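Purine nucleoside phosphorylase (Anopheles gambiae, PDB 2P4S) catalyses the phosphorolysis of inosine, guanosine and their 2'-deoxy forms to free purine bases and pentose 1-phosphates in purine salvage, working as a homotrimer. Local coordinates at residues M304-V307 with H308-I311; G175-L178 with A179-A182; F155-A159 with G160-M164; G357-V360 with S361-K365. All coordinates share one frame; numbering follows the deposited sequence.

How the interactions relate
Interactions 1 and 2 sit at the starts of two helices that pack on each other: His-308 NE2 lies 3.6 Å from Cys-181 CB, and His-308 ND1 equally far from Leu-178 CD2. Interaction 1 meets the active site directly, with Met-304 on the inhibitor and Ser-305 on the phosphate; Cys-181 in interaction 2 is about 11 Å from a bound inhibitor, measured between nearest atoms. Interactions 3 and 4 form a second pair, the hairpin 155-164 lying against helix 353-370, where Val-161 CG1 comes within 3.4 Å of Val-364 CG1. The pairs stand apart: the centres of interactions 2 and 4 are about 28 Å from each other.

Interaction 1: M304-V307 with H308-I311; sequences MSTV and HEII. With DIH (7-[[(3R,4R)-3-(hydroxymethyl)-4-oxidanyl-pyrrolidin-1-ium-1-yl]methyl]-3,5-dihydropyrrolo[3,2-d]pyrimidin-4-one), chain F; PO4 (phosphate ion), chain D.
Thr-306 O accepts the N-H of Ile-310 at 2.9 Å, closing the first turn of helix 307-315, for which Thr-306 is the N-cap residue. The angle at the hydrogen is 176°. One residue on, Val-307 O receives Ile-311 N, with 150° at the hydrogen.

The side-chain polar bonds lead into the active site. Thr-306 OG1 donates to Ser-305 OG, and Asn-200 also bonds to Thr-306 OG1. Glu-309 sends its extended chain back over the turn, bringing OE1 to 3.2 Å from Thr-306 CA, while OE2 forms a salt bridge with Arg-169, itself a phosphate ligand. That second-shell carboxylate would be expected to orient the guanidinium.

Two apolar pairs follow the helical i to i+4 spacing: Thr-306 CG2 lies alongside Ile-310 CG1 at 4.0 Å, and Val-307 CG1 beside Ile-311 CD1. Outside that spacing, the His-308 ring turns back to the preceding loop, with His-308 CE1 3.8 Å from Ser-305 C.

The loop before the helix touches both bound groups: Met-304 SD meets the pyrrolidine carbon C2' of DIH at 3.5 Å, and Ser-305 OG donates a hydrogen bond to phosphate O3 at 2.7 Å.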
# COMPACT_ATOMS: atom_id res chain seq x y z
N MET A 304 2.85 -3.78 14.11
CA MET A 304 3.69 -4.01 12.92
C MET A 304 3.96 -5.49 12.62
O MET A 304 5.01 -5.81 12.07
CB MET A 304 5.05 -3.30 13.10
CG MET A 304 4.94 -1.79 13.37
SD MET A 304 6.54 -1.09 13.61
CE MET A 304 6.19 0.63 14.02
N SER A 305 3.05 -6.41 12.96
CA SER A 305 3.33 -7.83 12.77
C SER A 305 2.04 -8.63 12.65
O SER A 305 0.97 -8.02 12.41
CB SER A 305 4.17 -8.34 13.94
OG SER A 305 3.35 -8.47 15.09
N THR A 306 2.11 -9.97 12.78
CA THR A 306 0.88 -10.78 13.12
C THR A 306 -0.09 -11.07 11.98
O THR A 306 -0.43 -12.23 11.75
CB THR A 306 0.11 -10.13 14.31
OG1 THR A 306 0.98 -10.12 15.43
CG2 THR A 306 -1.19 -10.90 14.69
N VAL A 307 -0.51 -10.03 11.27
CA VAL A 307 -1.61 -10.15 10.28
C VAL A 307 -1.30 -11.25 9.23
O VAL A 307 -2.11 -12.12 8.97
CB VAL A 307 -1.99 -8.74 9.61
CG1 VAL A 307 -2.79 -8.91 8.30
CG2 VAL A 307 -2.78 -7.91 10.56
N HIS A 308 -0.08 -11.20 8.68
CA HIS A 308 0.44 -12.12 7.65
C HIS A 308 0.74 -13.50 8.21
O HIS A 308 0.61 -14.48 7.50
CB HIS A 308 1.69 -11.52 6.94
CG HIS A 308 2.67 -10.89 7.87
ND1 HIS A 308 2.52 -9.60 8.34
CD2 HIS A 308 3.78 -11.38 8.48
CE1 HIS A 308 3.50 -9.33 9.20
NE2 HIS A 308 4.26 -10.41 9.32
N GLU A 309 1.15 -13.58 9.47
CA GLU A 309 1.22 -14.86 10.17
C GLU A 309 -0.17 -15.56 10.28
O GLU A 309 -0.32 -16.78 10.03
CB GLU A 309 1.81 -14.65 11.58
CG GLU A 309 3.26 -14.15 11.58
CD GLU A 309 3.61 -13.34 12.83
OE1 GLU A 309 2.78 -13.25 13.76
OE2 GLU A 309 4.74 -12.80 12.91
N ILE A 310 -1.16 -14.80 10.74
CA ILE A 310 -2.55 -15.25 10.77
C ILE A 310 -3.09 -15.66 9.41
O ILE A 310 -3.74 -16.67 9.30
CB ILE A 310 -3.47 -14.15 11.44
CG1 ILE A 310 -3.04 -13.93 12.91
CG2 ILE A 310 -4.95 -14.56 11.34
CD1 ILE A 310 -3.50 -15.07 13.92
N ILE A 311 -2.81 -14.91 8.35
CA ILE A 311 -3.29 -15.25 7.02
C ILE A 311 -2.68 -16.57 6.52
O ILE A 311 -3.35 -17.43 5.91
CB ILE A 311 -2.98 -14.09 6.05
CG1 ILE A 311 -3.92 -12.91 6.30
CG2 ILE A 311 -3.07 -14.50 4.59
CD1 ILE A 311 -3.64 -11.70 5.38
O5' DIH F . 8.66 -0.79 19.82
C5' DIH F . 8.57 -1.06 18.41
C4' DIH F . 8.12 -2.50 18.28
C6' DIH F . 6.82 -2.76 19.08
C3' DIH F . 7.82 -2.82 16.83
O3' DIH F . 8.16 -4.18 16.59
C2' DIH F . 6.31 -2.70 16.74
N1' DIH F . 5.86 -3.26 18.06
C10 DIH F . 4.43 -3.03 18.26
C9 DIH F . 3.97 -1.65 18.70
C8 DIH F . 3.86 -1.22 20.05
N7 DIH F . 3.39 0.06 20.06
C5 DIH F . 3.19 0.48 18.78
C6 DIH F . 2.65 1.72 18.16
O6 DIH F . 2.28 2.74 18.87
N1 DIH F . 2.59 1.71 16.81
C2 DIH F . 2.98 0.66 16.03
N3 DIH F . 3.44 -0.49 16.56
C4 DIH F . 3.54 -0.58 17.92
P PO4 D . 5.66 -7.06 17.94
O1 PO4 D . 5.09 -7.33 19.29
O2 PO4 D . 6.53 -8.26 17.54
O3 PO4 D . 4.63 -6.89 16.88
O4 PO4 D . 6.47 -5.80 18.02

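Interaction 2: G175-L178 with A179-A182; sequences GYPL and AKCA
Pro-177 O is gripped by two backbone N-H groups of the helix that starts just after it. Cys-181 N is the sounder donor, 3.1 Å from Pro-177 O with 159° at the hydrogen. Lys-180 N is as near, but its 122° angle makes that bond weak. Leu-178 O then takes the N-H of Ala-182 at 2.9 Å, continuing the i to i+4 pattern.

Side chains fill in around this turn. Cys-181 SG is turned beside its own backbone N (chi1 -63°), which directs it back toward the loop, where it meets Tyr-176 CB at 3.7 Å. Lys-180 runs extended in another direction, out past Pro-177 and the tyrosine: its CB lies alongside Pro-177 CD, 4.1 Å away, and farther out the lysine and tyrosine side chains cross at a slant, with Lys-180 CE 4.0 Å from Tyr-176 CD1. The contact there is made by the methylene chain of the lysine. Tyr-176 OH is satisfied beyond the turn, by Val-143 O, while Tyr-176 O accepts a bond from His-172 ND1. Leu-178 and Cys-181 also pack on His-308 of helix 307-315, so this buried side contrasts with exposed Pro-177 and Ala-179.

With Pro-177 at the N-cap and its carbonyl taking the first i+4 bond, this is the N-terminal turn of helix 178-191, entered from the loop that carries the phosphate-binding residues Arg-169, Phe-170 and His-171.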
# COMPACT_ATOMS: atom_id res chain seq x y z
N GLY A 175 13.41 -5.83 6.79
CA GLY A 175 13.82 -6.17 5.45
C GLY A 175 13.36 -7.53 4.99
O GLY A 175 13.62 -7.89 3.87
N TYR A 176 12.64 -8.28 5.85
CA TYR A 176 12.06 -9.58 5.47
C TYR A 176 10.73 -9.43 4.74
O TYR A 176 9.83 -8.77 5.26
CB TYR A 176 11.85 -10.49 6.69
CG TYR A 176 13.08 -10.71 7.54
CD1 TYR A 176 14.33 -11.07 6.97
CD2 TYR A 176 13.01 -10.53 8.93
CE1 TYR A 176 15.47 -11.26 7.79
CE2 TYR A 176 14.10 -10.74 9.74
CZ TYR A 176 15.33 -11.11 9.17
OH TYR A 176 16.42 -11.30 10.00
N PRO A 177 10.61 -10.05 3.55
CA PRO A 177 9.30 -10.13 2.86
C PRO A 177 8.26 -10.79 3.80
O PRO A 177 8.65 -11.54 4.68
CB PRO A 177 9.57 -11.04 1.64
CG PRO A 177 11.14 -10.97 1.43
CD PRO A 177 11.72 -10.67 2.79
N LEU A 178 6.97 -10.50 3.63
CA LEU A 178 5.94 -11.09 4.51
C LEU A 178 5.95 -12.64 4.54
O LEU A 178 5.80 -13.24 5.62
CB LEU A 178 4.53 -10.50 4.21
CG LEU A 178 4.44 -8.97 4.36
CD1 LEU A 178 3.00 -8.52 4.10
CD2 LEU A 178 4.88 -8.57 5.77
N ALA A 179 6.17 -13.29 3.38
CA ALA A 179 6.24 -14.77 3.31
C ALA A 179 7.38 -15.34 4.15
O ALA A 179 7.26 -16.41 4.74
CB ALA A 179 6.34 -15.29 1.82
N LYS A 180 8.47 -14.61 4.24
CA LYS A 180 9.57 -14.98 5.12
C LYS A 180 9.23 -14.75 6.61
O LYS A 180 9.61 -15.58 7.45
CB LYS A 180 10.86 -14.24 4.69
CG LYS A 180 12.11 -14.59 5.51
CD LYS A 180 13.31 -14.40 4.58
CE LYS A 180 14.64 -14.70 5.25
NZ LYS A 180 15.82 -14.34 4.34
N CYS A 181 8.55 -13.65 6.96
CA CYS A 181 8.10 -13.44 8.37
C CYS A 181 7.12 -14.53 8.81
O CYS A 181 7.12 -14.95 9.95
CB CYS A 181 7.38 -12.08 8.56
SG CYS A 181 8.46 -10.62 8.23
N ALA A 182 6.32 -15.00 7.86
CA ALA A 182 5.20 -15.93 8.13
C ALA A 182 5.65 -17.38 8.00
O ALA A 182 5.00 -18.26 8.53
CB ALA A 182 4.05 -15.63 7.16

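Interaction 3: F155-A159 with G160-M164; sequences FGYLA and GVPVM
Phe-155 and Met-164 form the tightly packed end of this contact. The CG of Met-164 stands over one face of the phenyl ring, 3.9 Å from its centroid and only 24° off the normal, a CH-pi contact displaced toward the ring's rim. A bend at chi3 (-35°) turns the terminal CE back to Phe-155 CE1, which SD also approaches; the sulfur itself is oblique to the ring, a Met-aromatic contact with SD 4.6 Å from the centroid. Ile-191 of helix 178-191 touches both side chains.

Between the strands, Gly-156 and Val-163 make a hydrogen-bonded pair. Val-163 N donates to Gly-156 O (2.8 Å, 178° at the hydrogen), and Gly-156 N returns the bond to Val-163 O. On the face with Leu-158, the Leu-158 CB meets Val-163 CG1 at 4.0 Å, against Ile-114 and helix 353-370.

The other end is looser and more open to solvent. Partly exposed Tyr-157 and Pro-162 cross at a slant, CE1 to CD 4.0 Å, while Gly-160 O lies at the edge of the tyrosine ring. Ala-159 and Gly-160 are exposed at the tip, closed by Leu-158 N to Val-161 O at 2.6 Å and by Val-161 N, which approaches Leu-158 O from above the carbonyl plane. Paired antiparallel strands joined by a type I' turn from Leu-158 to Val-161 are a classic two-residue beta hairpin, here part of the mixed central sheet.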
# COMPACT_ATOMS: atom_id res chain seq x y z
N PHE A 155 10.48 -25.92 22.23
CA PHE A 155 9.45 -26.97 22.27
C PHE A 155 9.41 -27.33 23.73
O PHE A 155 10.43 -27.64 24.29
CB PHE A 155 9.86 -28.19 21.45
CG PHE A 155 9.82 -27.97 19.96
CD1 PHE A 155 8.77 -28.51 19.20
CD2 PHE A 155 10.85 -27.29 19.30
CE1 PHE A 155 8.71 -28.33 17.79
CE2 PHE A 155 10.81 -27.12 17.92
CZ PHE A 155 9.74 -27.66 17.14
N GLY A 156 8.25 -27.27 24.38
CA GLY A 156 8.17 -27.52 25.83
C GLY A 156 6.73 -27.71 26.25
O GLY A 156 5.82 -27.61 25.43
N TYR A 157 6.55 -27.97 27.55
CA TYR A 157 5.23 -28.13 28.18
C TYR A 157 4.77 -26.84 28.85
O TYR A 157 5.46 -26.28 29.74
CB TYR A 157 5.25 -29.31 29.20
CG TYR A 157 5.44 -30.65 28.52
CD1 TYR A 157 4.36 -31.39 28.11
CD2 TYR A 157 6.73 -31.17 28.26
CE1 TYR A 157 4.50 -32.64 27.46
CE2 TYR A 157 6.91 -32.43 27.59
CZ TYR A 157 5.78 -33.16 27.20
OH TYR A 157 5.88 -34.40 26.54
N LEU A 158 3.63 -26.34 28.38
CA LEU A 158 2.96 -25.21 29.07
C LEU A 158 1.81 -25.75 29.98
O LEU A 158 0.77 -26.15 29.47
CB LEU A 158 2.44 -24.18 28.06
CG LEU A 158 1.96 -22.84 28.63
CD1 LEU A 158 3.04 -22.15 29.45
CD2 LEU A 158 1.51 -21.91 27.54
N ALA A 159 2.04 -25.74 31.30
CA ALA A 159 1.22 -26.47 32.27
C ALA A 159 0.83 -27.89 31.82
O ALA A 159 -0.35 -28.24 31.80
CB ALA A 159 -0.06 -25.67 32.62
N GLY A 160 1.83 -28.70 31.43
CA GLY A 160 1.56 -30.05 30.94
C GLY A 160 1.16 -30.18 29.49
O GLY A 160 1.03 -31.30 28.99
N VAL A 161 0.94 -29.08 28.77
CA VAL A 161 0.54 -29.19 27.35
C VAL A 161 1.74 -28.89 26.45
O VAL A 161 2.39 -27.84 26.63
CB VAL A 161 -0.69 -28.29 27.01
CG1 VAL A 161 -1.12 -28.48 25.56
CG2 VAL A 161 -1.86 -28.59 27.98
N PRO A 162 2.08 -29.82 25.54
CA PRO A 162 3.16 -29.55 24.58
C PRO A 162 2.82 -28.41 23.61
O PRO A 162 1.77 -28.43 22.89
CB PRO A 162 3.33 -30.89 23.83
CG PRO A 162 2.07 -31.61 24.04
CD PRO A 162 1.49 -31.16 25.34
N VAL A 163 3.71 -27.42 23.61
CA VAL A 163 3.64 -26.26 22.71
C VAL A 163 4.99 -26.09 21.96
O VAL A 163 6.01 -26.68 22.33
CB VAL A 163 3.22 -24.91 23.46
CG1 VAL A 163 1.91 -25.07 24.23
CG2 VAL A 163 4.29 -24.45 24.43
N MET A 164 4.92 -25.34 20.87
CA MET A 164 6.06 -24.91 20.08
C MET A 164 6.01 -23.37 20.14
O MET A 164 5.05 -22.75 19.69
CB MET A 164 5.82 -25.34 18.65
CG MET A 164 7.01 -25.24 17.79
SD MET A 164 6.49 -25.71 16.15
CE MET A 164 5.33 -26.93 16.46

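Interaction 4: G357-V360 with S361-K365; sequences GEFV and SRIVK
Glu-358 and Arg-362 form a salt bridge across one helical turn, its core a bond from Arg-362 NE to Glu-358 OE2 of 2.6 Å with 163° at the hydrogen. OE2 lies close to the guanidinium plane and uses its anti lone pair. Arg-362 NH2 adds a weak second bond to OE2, so one oxygen receives both N-H groups. With the carboxylate and guanidinium planes 81° apart, this is not a flat two-oxygen, two-nitrogen pairing. The glutamate reaches its partner because its chain bends at chi2, whereas the arginine stays extended to NE; Arg-362 NH1 is held by Gln-265.

Beneath the pair run the backbone bonds of the helix: Arg-362 N to Glu-358 O at 2.9 Å, Val-364 N to Val-360 O at 3.0 Å, and a longer one from Ile-363 N to Phe-359 O.

Packing occupies the buried flank. Ile-363 CD1 is set over one face of the Phe-359 ring, 3.8 Å from the centroid and 14° off the normal, a CH-pi contact; Phe-323 meets the same ring edge-to-face. Val-360 CG1 and Val-364 CG2 are 4.3 Å apart, and both valines pack on Leu-158 of the hairpin. The i to i+4 salt bridge on one flank and apolar i to i+4 pairs on another are those of an amphipathic alpha helix, here the C-terminal helix 353-370 laid against the central sheet.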
# COMPACT_ATOMS: atom_id res chain seq x y z
N GLY A 357 1.46 -15.22 31.33
CA GLY A 357 1.73 -16.67 31.31
C GLY A 357 0.52 -17.49 31.76
O GLY A 357 0.14 -18.46 31.10
N GLU A 358 -0.08 -17.06 32.86
CA GLU A 358 -1.31 -17.68 33.37
C GLU A 358 -2.43 -17.63 32.34
O GLU A 358 -3.09 -18.64 32.07
CB GLU A 358 -1.73 -16.98 34.65
CG GLU A 358 -2.86 -17.68 35.42
CD GLU A 358 -2.53 -19.15 35.81
OE1 GLU A 358 -1.39 -19.40 36.31
OE2 GLU A 358 -3.39 -20.04 35.61
N PHE A 359 -2.62 -16.45 31.73
CA PHE A 359 -3.63 -16.22 30.66
C PHE A 359 -3.41 -17.14 29.48
O PHE A 359 -4.30 -17.89 29.08
CB PHE A 359 -3.64 -14.71 30.25
CG PHE A 359 -4.65 -14.36 29.16
CD1 PHE A 359 -6.02 -14.19 29.46
CD2 PHE A 359 -4.23 -14.18 27.85
CE1 PHE A 359 -6.94 -13.85 28.46
CE2 PHE A 359 -5.16 -13.81 26.83
CZ PHE A 359 -6.51 -13.65 27.14
N VAL A 360 -2.21 -17.12 28.93
CA VAL A 360 -1.91 -17.98 27.78
C VAL A 360 -2.00 -19.50 28.11
O VAL A 360 -2.49 -20.31 27.30
CB VAL A 360 -0.56 -17.62 27.12
CG1 VAL A 360 -0.14 -18.69 26.07
CG2 VAL A 360 -0.68 -16.23 26.46
N SER A 361 -1.52 -19.85 29.28
CA SER A 361 -1.55 -21.21 29.80
C SER A 361 -2.98 -21.78 29.94
O SER A 361 -3.26 -22.92 29.55
CB SER A 361 -0.80 -21.19 31.14
OG SER A 361 -0.82 -22.44 31.72
N ARG A 362 -3.90 -20.96 30.44
CA ARG A 362 -5.33 -21.31 30.44
C ARG A 362 -6.00 -21.44 29.08
O ARG A 362 -6.83 -22.33 28.91
CB ARG A 362 -6.10 -20.40 31.37
CG ARG A 362 -5.62 -20.56 32.77
CD ARG A 362 -6.55 -20.02 33.79
NE ARG A 362 -5.94 -20.13 35.12
CZ ARG A 362 -6.62 -20.13 36.26
NH1 ARG A 362 -7.95 -20.00 36.25
NH2 ARG A 362 -5.97 -20.23 37.43
N ILE A 363 -5.64 -20.59 28.09
CA ILE A 363 -6.10 -20.81 26.69
C ILE A 363 -5.63 -22.12 26.08
O ILE A 363 -6.41 -22.84 25.46
CB ILE A 363 -5.78 -19.62 25.72
CG1 ILE A 363 -6.87 -18.54 25.85
CG2 ILE A 363 -5.84 -20.05 24.23
CD1 ILE A 363 -6.33 -17.36 26.56
N VAL A 364 -4.35 -22.42 26.24
CA VAL A 364 -3.78 -23.66 25.69
C VAL A 364 -4.45 -24.88 26.37
O VAL A 364 -4.77 -25.90 25.71
CB VAL A 364 -2.22 -23.67 25.92
CG1 VAL A 364 -1.63 -25.07 25.66
CG2 VAL A 364 -1.56 -22.63 25.04
N LYS A 365 -4.66 -24.77 27.69
CA LYS A 365 -5.37 -25.80 28.44
C LYS A 365 -6.79 -26.02 27.90
O LYS A 365 -7.22 -27.15 27.74
CB LYS A 365 -5.36 -25.47 29.93
CG LYS A 365 -6.35 -26.29 30.81
CD LYS A 365 -6.55 -25.54 32.16
CE LYS A 365 -7.02 -26.51 33.28
NZ LYS A 365 -8.49 -26.76 33.21